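Local coordinates for protein PpBBE-like 1 D396N (PDB 6EO5) that oxidises cellobiose, probably with a bi-covalently attached FAD, as a berberine bridge enzyme homolog of the VAO flavoprotein family, at residues W302-L307 against Y312-N317; A128-G133 against H216-P221. All coordinates share one frame; numbering follows the deposited sequence.

Contact 1 (W302-L307 against Y312-N317); sequences WIQLIL and YPSNTN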
ATOM      1  N   TRP A 302      -1.611 -15.809  14.851  1.00 62.29           N
ATOM      2  CA  TRP A 302      -1.677 -14.718  13.884  1.00 61.13           C
ATOM      3  C   TRP A 302      -0.755 -13.559  14.270  1.00 61.80           C
ATOM      4  O   TRP A 302      -0.015 -13.038  13.426  1.00 61.42           O
ATOM      5  CB  TRP A 302      -3.120 -14.238  13.714  1.00 58.89           C
ATOM      6  CG  TRP A 302      -3.233 -13.186  12.643  1.00 64.69           C
ATOM      7  CD1 TRP A 302      -3.467 -11.842  12.817  1.00 62.88           C
ATOM      8  CD2 TRP A 302      -3.060 -13.382  11.234  1.00 63.47           C
ATOM      9  NE1 TRP A 302      -3.477 -11.202  11.599  1.00 62.79           N
ATOM     10  CE2 TRP A 302      -3.224 -12.120  10.612  1.00 63.22           C
ATOM     11  CE3 TRP A 302      -2.789 -14.500  10.437  1.00 58.43           C
ATOM     12  CZ2 TRP A 302      -3.131 -11.948   9.228  1.00 57.91           C
ATOM     13  CZ3 TRP A 302      -2.702 -14.327   9.060  1.00 63.62           C
ATOM     14  CH2 TRP A 302      -2.868 -13.059   8.471  1.00 56.23           C
ATOM     15  N   ILE A 303      -0.773 -13.143  15.542  1.00 59.08           N
ATOM     16  CA  ILE A 303       0.032 -11.983  15.922  1.00 58.93           C
ATOM     17  C   ILE A 303       1.521 -12.324  15.901  1.00 61.79           C
ATOM     18  O   ILE A 303       2.360 -11.427  15.741  1.00 61.21           O
ATOM     19  CB  ILE A 303      -0.425 -11.417  17.287  1.00 61.90           C
ATOM     20  CG1 ILE A 303      -0.107  -9.925  17.366  1.00 60.95           C
ATOM     21  CG2 ILE A 303       0.179 -12.191  18.479  1.00 56.54           C
ATOM     22  CD1 ILE A 303      -1.013  -9.075  16.482  1.00 60.77           C
ATOM     23  N   GLN A 304       1.869 -13.609  16.029  1.00 63.50           N
ATOM     24  CA  GLN A 304       3.249 -14.031  15.811  1.00 63.82           C
ATOM     25  C   GLN A 304       3.615 -13.947  14.343  1.00 61.43           C
ATOM     26  O   GLN A 304       4.769 -13.668  14.004  1.00 62.08           O
ATOM     27  CB  GLN A 304       3.457 -15.460  16.302  1.00 60.77           C
ATOM     28  CG  GLN A 304       3.514 -15.613  17.793  1.00 61.53           C
ATOM     29  CD  GLN A 304       3.636 -17.066  18.192  1.00 62.87           C
ATOM     30  OE1 GLN A 304       2.785 -17.889  17.854  1.00 60.89           O
ATOM     31  NE2 GLN A 304       4.719 -17.397  18.889  1.00 64.29           N
ATOM     32  N   LEU A 305       2.653 -14.240  13.464  1.00 60.25           N
ATOM     33  CA  LEU A 305       2.914 -14.200  12.035  1.00 59.15           C
ATOM     34  C   LEU A 305       3.227 -12.777  11.587  1.00 61.95           C
ATOM     35  O   LEU A 305       4.165 -12.547  10.811  1.00 56.30           O
ATOM     36  CB  LEU A 305       1.712 -14.762  11.273  1.00 56.01           C
ATOM     37  CG  LEU A 305       1.968 -14.550   9.784  1.00 61.11           C
ATOM     38  CD1 LEU A 305       2.708 -15.742   9.197  1.00 55.61           C
ATOM     39  CD2 LEU A 305       0.711 -14.195   9.011  1.00 58.78           C
ATOM     40  N   ILE A 306       2.460 -11.807  12.097  1.00 61.71           N
ATOM     41  CA  ILE A 306       2.741 -10.396  11.854  1.00 58.59           C
ATOM     42  C   ILE A 306       4.165 -10.055  12.265  1.00 60.75           C
ATOM     43  O   ILE A 306       4.868  -9.312  11.575  1.00 63.57           O
ATOM     44  CB  ILE A 306       1.714  -9.527  12.599  1.00 58.83           C
ATOM     45  CG1 ILE A 306       0.303  -9.933  12.192  1.00 60.05           C
ATOM     46  CG2 ILE A 306       1.948  -8.066  12.311  1.00 55.18           C
ATOM     47  CD1 ILE A 306       0.012  -9.669  10.748  1.00 55.93           C
ATOM     48  N   LEU A 307       4.621 -10.591  13.397  1.00 62.82           N
ATOM     49  CA  LEU A 307       5.969 -10.263  13.844  1.00 60.12           C
ATOM     50  C   LEU A 307       7.013 -10.896  12.940  1.00 60.93           C
ATOM     51  O   LEU A 307       8.010 -10.255  12.587  1.00 63.29           O
ATOM     52  CB  LEU A 307       6.157 -10.701  15.291  1.00 61.63           C
ATOM     53  CG  LEU A 307       5.387  -9.833  16.288  1.00 62.02           C
ATOM     54  CD1 LEU A 307       5.043 -10.604  17.556  1.00 58.02           C
ATOM     55  CD2 LEU A 307       6.201  -8.592  16.602  1.00 60.90           C
ATOM     56  N   TYR A 312      10.815 -10.080  13.085  1.00 61.37           N
ATOM     57  CA  TYR A 312      11.028 -10.256  14.512  1.00 64.07           C
ATOM     58  C   TYR A 312      10.958 -11.738  14.851  1.00 66.55           C
ATOM     59  O   TYR A 312      10.161 -12.469  14.251  1.00 66.03           O
ATOM     60  CB  TYR A 312       9.976  -9.513  15.334  1.00 63.12           C
ATOM     61  CG  TYR A 312      10.142  -8.006  15.394  1.00 65.06           C
ATOM     62  CD1 TYR A 312      11.065  -7.421  16.253  1.00 64.22           C
ATOM     63  CD2 TYR A 312       9.353  -7.164  14.613  1.00 62.03           C
ATOM     64  CE1 TYR A 312      11.208  -6.037  16.320  1.00 65.73           C
ATOM     65  CE2 TYR A 312       9.492  -5.780  14.673  1.00 61.03           C
ATOM     66  CZ  TYR A 312      10.419  -5.222  15.530  1.00 64.61           C
ATOM     67  OH  TYR A 312      10.551  -3.853  15.604  1.00 66.46           O
ATOM     68  N   PRO A 313      11.792 -12.188  15.792  1.00 66.36           N
ATOM     69  CA  PRO A 313      11.674 -13.562  16.288  1.00 63.01           C
ATOM     70  C   PRO A 313      10.268 -13.827  16.802  1.00 62.10           C
ATOM     71  O   PRO A 313       9.650 -12.960  17.426  1.00 64.13           O
ATOM     72  CB  PRO A 313      12.705 -13.610  17.417  1.00 62.45           C
ATOM     73  CG  PRO A 313      13.703 -12.562  17.047  1.00 64.31           C
ATOM     74  CD  PRO A 313      12.904 -11.464  16.431  1.00 65.14           C
ATOM     75  N   SER A 314       9.754 -15.035  16.534  1.00 63.28           N
ATOM     76  CA  SER A 314       8.366 -15.328  16.886  1.00 62.35           C
ATOM     77  C   SER A 314       8.121 -15.317  18.389  1.00 63.20           C
ATOM     78  O   SER A 314       6.958 -15.318  18.812  1.00 64.22           O
ATOM     79  CB  SER A 314       7.916 -16.666  16.299  1.00 63.17           C
ATOM     80  OG  SER A 314       8.522 -17.771  16.924  1.00 64.54           O
ATOM     81  N   ASN A 315       9.174 -15.282  19.202  1.00 61.06           N
ATOM     82  CA  ASN A 315       9.023 -15.109  20.637  1.00 65.99           C
ATOM     83  C   ASN A 315       9.004 -13.645  21.057  1.00 68.14           C
ATOM     84  O   ASN A 315       8.971 -13.365  22.259  1.00 65.88           O
ATOM     85  CB  ASN A 315      10.134 -15.853  21.391  1.00 63.43           C
ATOM     86  CG  ASN A 315      11.503 -15.250  21.168  1.00 68.48           C
ATOM     87  OD1 ASN A 315      11.739 -14.569  20.181  1.00 73.53           O
ATOM     88  ND2 ASN A 315      12.417 -15.496  22.093  1.00 77.07           N
ATOM     89  N   THR A 316       9.023 -12.708  20.107  1.00 62.59           N
ATOM     90  CA  THR A 316       8.965 -11.297  20.461  1.00 60.53           C
ATOM     91  C   THR A 316       7.654 -10.978  21.184  1.00 64.99           C
ATOM     92  O   THR A 316       6.604 -11.563  20.897  1.00 63.28           O
ATOM     93  CB  THR A 316       9.117 -10.434  19.209  1.00 60.16           C
ATOM     94  OG1 THR A 316      10.436 -10.612  18.664  1.00 64.26           O
ATOM     95  CG2 THR A 316       8.895  -8.960  19.535  1.00 55.92           C
ATOM     96  N   ASN A 317       7.728 -10.072  22.157  1.00 63.76           N
ATOM     97  CA  ASN A 317       6.538  -9.584  22.848  1.00 62.56           C
ATOM     98  C   ASN A 317       5.582  -8.935  21.855  1.00 67.22           C
ATOM     99  O   ASN A 317       5.988  -8.004  21.138  1.00 68.01           O
ATOM    100  CB  ASN A 317       6.937  -8.576  23.922  1.00 67.47           C
ATOM    101  CG  ASN A 317       5.742  -8.021  24.688  1.00 75.07           C
ATOM    102  OD1 ASN A 317       4.633  -8.557  24.630  1.00 74.17           O
ATOM    103  ND2 ASN A 317       5.971  -6.941  25.418  1.00 82.05           N
TER

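Contact 2 (A128-G133 against H216-P221); sequences ALWNAG and HDVSAP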
ATOM      1  N   ALA A 128      -4.577  -4.422  18.029  1.00 66.35           N
ATOM      2  CA  ALA A 128      -5.921  -4.124  18.516  1.00 62.59           C
ATOM      3  C   ALA A 128      -6.924  -5.169  18.048  1.00 65.68           C
ATOM      4  O   ALA A 128      -7.777  -5.613  18.826  1.00 69.80           O
ATOM      5  CB  ALA A 128      -6.351  -2.731  18.067  1.00 60.15           C
ATOM      6  N   LEU A 129      -6.843  -5.570  16.776  1.00 67.30           N
ATOM      7  CA  LEU A 129      -7.805  -6.527  16.232  1.00 68.36           C
ATOM      8  C   LEU A 129      -7.575  -7.935  16.774  1.00 66.20           C
ATOM      9  O   LEU A 129      -8.527  -8.714  16.904  1.00 65.01           O
ATOM     10  CB  LEU A 129      -7.736  -6.529  14.701  1.00 64.28           C
ATOM     11  CG  LEU A 129      -8.393  -5.345  13.981  1.00 63.02           C
ATOM     12  CD1 LEU A 129      -7.997  -5.329  12.506  1.00 62.79           C
ATOM     13  CD2 LEU A 129      -9.903  -5.410  14.119  1.00 62.59           C
ATOM     14  N   TRP A 130      -6.324  -8.281  17.082  1.00 62.86           N
ATOM     15  CA  TRP A 130      -6.032  -9.590  17.660  1.00 64.29           C
ATOM     16  C   TRP A 130      -6.538  -9.673  19.098  1.00 67.20           C
ATOM     17  O   TRP A 130      -7.270 -10.607  19.462  1.00 63.05           O
ATOM     18  CB  TRP A 130      -4.526  -9.843  17.592  1.00 63.24           C
ATOM     19  CG  TRP A 130      -4.088 -11.121  18.211  1.00 64.55           C
ATOM     20  CD1 TRP A 130      -3.335 -11.264  19.333  1.00 59.09           C
ATOM     21  CD2 TRP A 130      -4.357 -12.446  17.732  1.00 62.58           C
ATOM     22  NE1 TRP A 130      -3.119 -12.593  19.588  1.00 59.66           N
ATOM     23  CE2 TRP A 130      -3.736 -13.343  18.624  1.00 60.63           C
ATOM     24  CE3 TRP A 130      -5.067 -12.961  16.640  1.00 62.58           C
ATOM     25  CZ2 TRP A 130      -3.795 -14.731  18.460  1.00 60.51           C
ATOM     26  CZ3 TRP A 130      -5.131 -14.350  16.478  1.00 65.92           C
ATOM     27  CH2 TRP A 130      -4.498 -15.217  17.391  1.00 63.15           C
ATOM     28  N   ASN A 131      -6.162  -8.686  19.920  1.00 65.40           N
ATOM     29  CA  ASN A 131      -6.614  -8.621  21.303  1.00 57.78           C
ATOM     30  C   ASN A 131      -8.132  -8.559  21.401  1.00 64.04           C
ATOM     31  O   ASN A 131      -8.722  -9.133  22.319  1.00 74.27           O
ATOM     32  CB  ASN A 131      -5.996  -7.407  21.994  1.00 56.73           C
ATOM     33  CG  ASN A 131      -4.494  -7.554  22.225  1.00 59.95           C
ATOM     34  OD1 ASN A 131      -3.945  -8.655  22.196  1.00 60.88           O
ATOM     35  ND2 ASN A 131      -3.821  -6.430  22.456  1.00 61.48           N
ATOM     36  N   ALA A 132      -8.789  -7.858  20.478  1.00 65.94           N
ATOM     37  CA  ALA A 132     -10.228  -7.655  20.622  1.00 66.28           C
ATOM     38  C   ALA A 132     -11.007  -8.934  20.371  1.00 64.72           C
ATOM     39  O   ALA A 132     -12.010  -9.184  21.045  1.00 69.09           O
ATOM     40  CB  ALA A 132     -10.714  -6.551  19.688  1.00 68.02           C
ATOM     41  N   GLY A 133     -10.573  -9.755  19.411  1.00 60.87           N
ATOM     42  CA  GLY A 133     -11.363 -10.908  19.016  1.00 62.03           C
ATOM     43  C   GLY A 133     -10.666 -11.942  18.152  1.00 61.79           C
ATOM     44  O   GLY A 133     -11.331 -12.752  17.493  1.00 60.91           O
ATOM     45  N   HIS A 216     -11.912 -10.655   9.746  1.00 60.82           N
ATOM     46  CA  HIS A 216     -11.845 -12.090   9.482  1.00 60.13           C
ATOM     47  C   HIS A 216     -11.196 -12.846  10.637  1.00 63.79           C
ATOM     48  O   HIS A 216     -10.186 -12.402  11.194  1.00 61.94           O
ATOM     49  CB  HIS A 216     -11.079 -12.380   8.189  1.00 57.60           C
ATOM     50  CG  HIS A 216     -11.603 -11.623   7.011  1.00 63.46           C
ATOM     51  ND1 HIS A 216     -12.501 -12.164   6.117  1.00 59.58           N
ATOM     52  CD2 HIS A 216     -11.379 -10.351   6.597  1.00 61.39           C
ATOM     53  CE1 HIS A 216     -12.795 -11.266   5.195  1.00 56.47           C
ATOM     54  NE2 HIS A 216     -12.130 -10.156   5.465  1.00 58.60           N
ATOM     55  N   ASP A 217     -11.780 -14.006  10.969  1.00 60.29           N
ATOM     56  CA  ASP A 217     -11.287 -14.833  12.061  1.00 56.16           C
ATOM     57  C   ASP A 217      -9.947 -15.466  11.706  1.00 58.05           C
ATOM     58  O   ASP A 217      -9.824 -16.162  10.692  1.00 54.85           O
ATOM     59  CB  ASP A 217     -12.304 -15.924  12.396  1.00 58.39           C
ATOM     60  CG  ASP A 217     -11.787 -16.901  13.450  1.00 66.02           C
ATOM     61  OD1 ASP A 217     -11.380 -16.461  14.562  1.00 66.90           O
ATOM     62  OD2 ASP A 217     -11.768 -18.110  13.155  1.00 68.53           O
ATOM     63  N   VAL A 218      -8.949 -15.249  12.566  1.00 58.28           N
ATOM     64  CA  VAL A 218      -7.626 -15.839  12.394  1.00 58.07           C
ATOM     65  C   VAL A 218      -7.180 -16.501  13.696  1.00 61.23           C
ATOM     66  O   VAL A 218      -6.012 -16.405  14.091  1.00 59.90           O
ATOM     67  CB  VAL A 218      -6.599 -14.784  11.929  1.00 61.31           C
ATOM     68  CG1 VAL A 218      -6.721 -14.559  10.431  1.00 62.20           C
ATOM     69  CG2 VAL A 218      -6.766 -13.458  12.691  1.00 54.94           C
ATOM     70  N   SER A 219      -8.102 -17.186  14.375  1.00 62.31           N
ATOM     71  CA  SER A 219      -7.759 -17.769  15.670  1.00 61.14           C
ATOM     72  C   SER A 219      -7.091 -19.132  15.531  1.00 60.07           C
ATOM     73  O   SER A 219      -6.320 -19.525  16.413  1.00 65.15           O
ATOM     74  CB  SER A 219      -9.002 -17.882  16.545  1.00 56.53           C
ATOM     75  OG  SER A 219      -9.934 -18.780  15.967  1.00 59.75           O
ATOM     76  N   ALA A 220      -7.347 -19.851  14.438  1.00 55.91           N
ATOM     77  CA  ALA A 220      -6.653 -21.104  14.186  1.00 52.96           C
ATOM     78  C   ALA A 220      -5.167 -20.861  13.906  1.00 58.69           C
ATOM     79  O   ALA A 220      -4.751 -19.745  13.577  1.00 60.79           O
ATOM     80  CB  ALA A 220      -7.302 -21.841  13.017  1.00 49.79           C
ATOM     81  N   PRO A 221      -4.338 -21.890  14.055  1.00 60.91           N
ATOM     82  CA  PRO A 221      -2.915 -21.728  13.745  1.00 55.33           C
ATOM     83  C   PRO A 221      -2.702 -21.478  12.265  1.00 59.41           C
ATOM     84  O   PRO A 221      -3.481 -21.918  11.421  1.00 62.91           O
ATOM     85  CB  PRO A 221      -2.301 -23.072  14.158  1.00 58.08           C
ATOM     86  CG  PRO A 221      -3.312 -23.697  15.086  1.00 57.26           C
ATOM     87  CD  PRO A 221      -4.641 -23.220  14.621  1.00 59.21           C
TER

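Contact 1 (W302-L307 against Y312-N317)
Leu307 and Tyr312 meet where helix 302-308 gives way to its outgoing loop, and the side chain of Leu307 can be traced from base to tip against that loop. Its CB lies 4.0 Å from Tyr312 CB. CG stands beside the backbone N and anti to the carbonyl carbon (chi1 -72°), from where the two methyls divide the work. CD2 meets both Tyr312 and Thr316, 4.0 Å from Tyr312 CD2 on the ring and equally near Thr316 CG2, while CD1 approaches Thr316 O at 3.8 Å. Leu307 O is the polar counterpart: it lies at the edge of the Tyr312 ring, in its plane, and accepts Tyr312 N at 2.9 Å. One turn back, Gln304 reaches the loop with its chain extended beyond CG. Its NE2 donates to Ser314 O (3.1 Å, 156° at the hydrogen), approaching from above the carbonyl plane, 43° out of it. Shortening Gln304 to an alanine removes the amide, which would probably leave Ser314 O without this donor and open a gap beside the turn, though the bond from Ser314 OG to Glu298, on edge strand 294-300 of the seven-stranded sheet, would remain. The loop also braces itself as a type I turn from Pro313 to Thr316, in which Pro313 O accepts both Thr316 N and Thr316 OG1, the hydroxyl bond being 2.8 Å and on a lone pair. One backbone and one side-chain amide each donate to a carbonyl oxygen, so the loop is tied to the helix at two polar points, with the apolar contacts of the buried Leu307 beside them.

Contact 2 (A128-G133 against H216-P221)
Trp130, near the end of helix 122-133, turns the edge of its indole to Val218 where strand 207-217 runs out. His216 and Asp217 form the last of that strand. His216 is tied to the neighbouring parts of the fold: its ring stacks with Phe163, NE2 is hydrogen-bonded to Asn169 OD1, and its backbone pairs with Thr136. Asp217 turns its carboxylate onward along its own segment, to Ser219, and OD1 accepts Ser219 OG at 3.1 Å through the syn lone pair. The same oxygen takes a weak bond from Ser219 N at 3.4 Å, the i to i+2 pairing of an Asx turn. Val218 carries the contact. Its carbonyl oxygen lies in the plane of the indole, 3.3 Å from Trp130 CZ3 and 3.8 Å from Trp130 CH2, so it faces the six-membered ring's rim rather than the pi cloud. The indole gets there because chi1 177° sends CG of Trp130 out anti to the backbone N, and chi2 -113° turns the benzo edge to Val218. From the side chain of Val218, CG2 comes within 4.2 Å of Trp130 CZ3. Ser219 follows, its CA 4.4 Å from Trp130 CZ3, and its side chain touches Lys134, which follows segment 128-133. After Ala220 and Pro221 the chain enters strand 222-230. No conventional hydrogen bond joins the two segments; the in-plane geometry implies at most a weakly polar C-H to oxygen attraction, with van der Waals contact to Val218 and, at the margin, Ser219 making up most of the rest.

From the N terminus, contact 2 comes first: it closes a long loop of 82 residues, from helix 122-133 in the FAD-binding region to the end of strand 207-217. Contact 1 opens later and closes a short loop of four residues. The two are in series, neither nesting nor crossing, yet their centres are 14 Å apart and they touch. Trp302 CB lies 3.4 Å from Trp130 CZ3, Ile303 CG2 packs near Trp130 NE1, and Val218 CG2 meets the Trp302 indole at CG. Helix 302-308 therefore links both contacts, joining helix 122-133 and the passage between the six-stranded and seven-stranded sheets to loop 312-317.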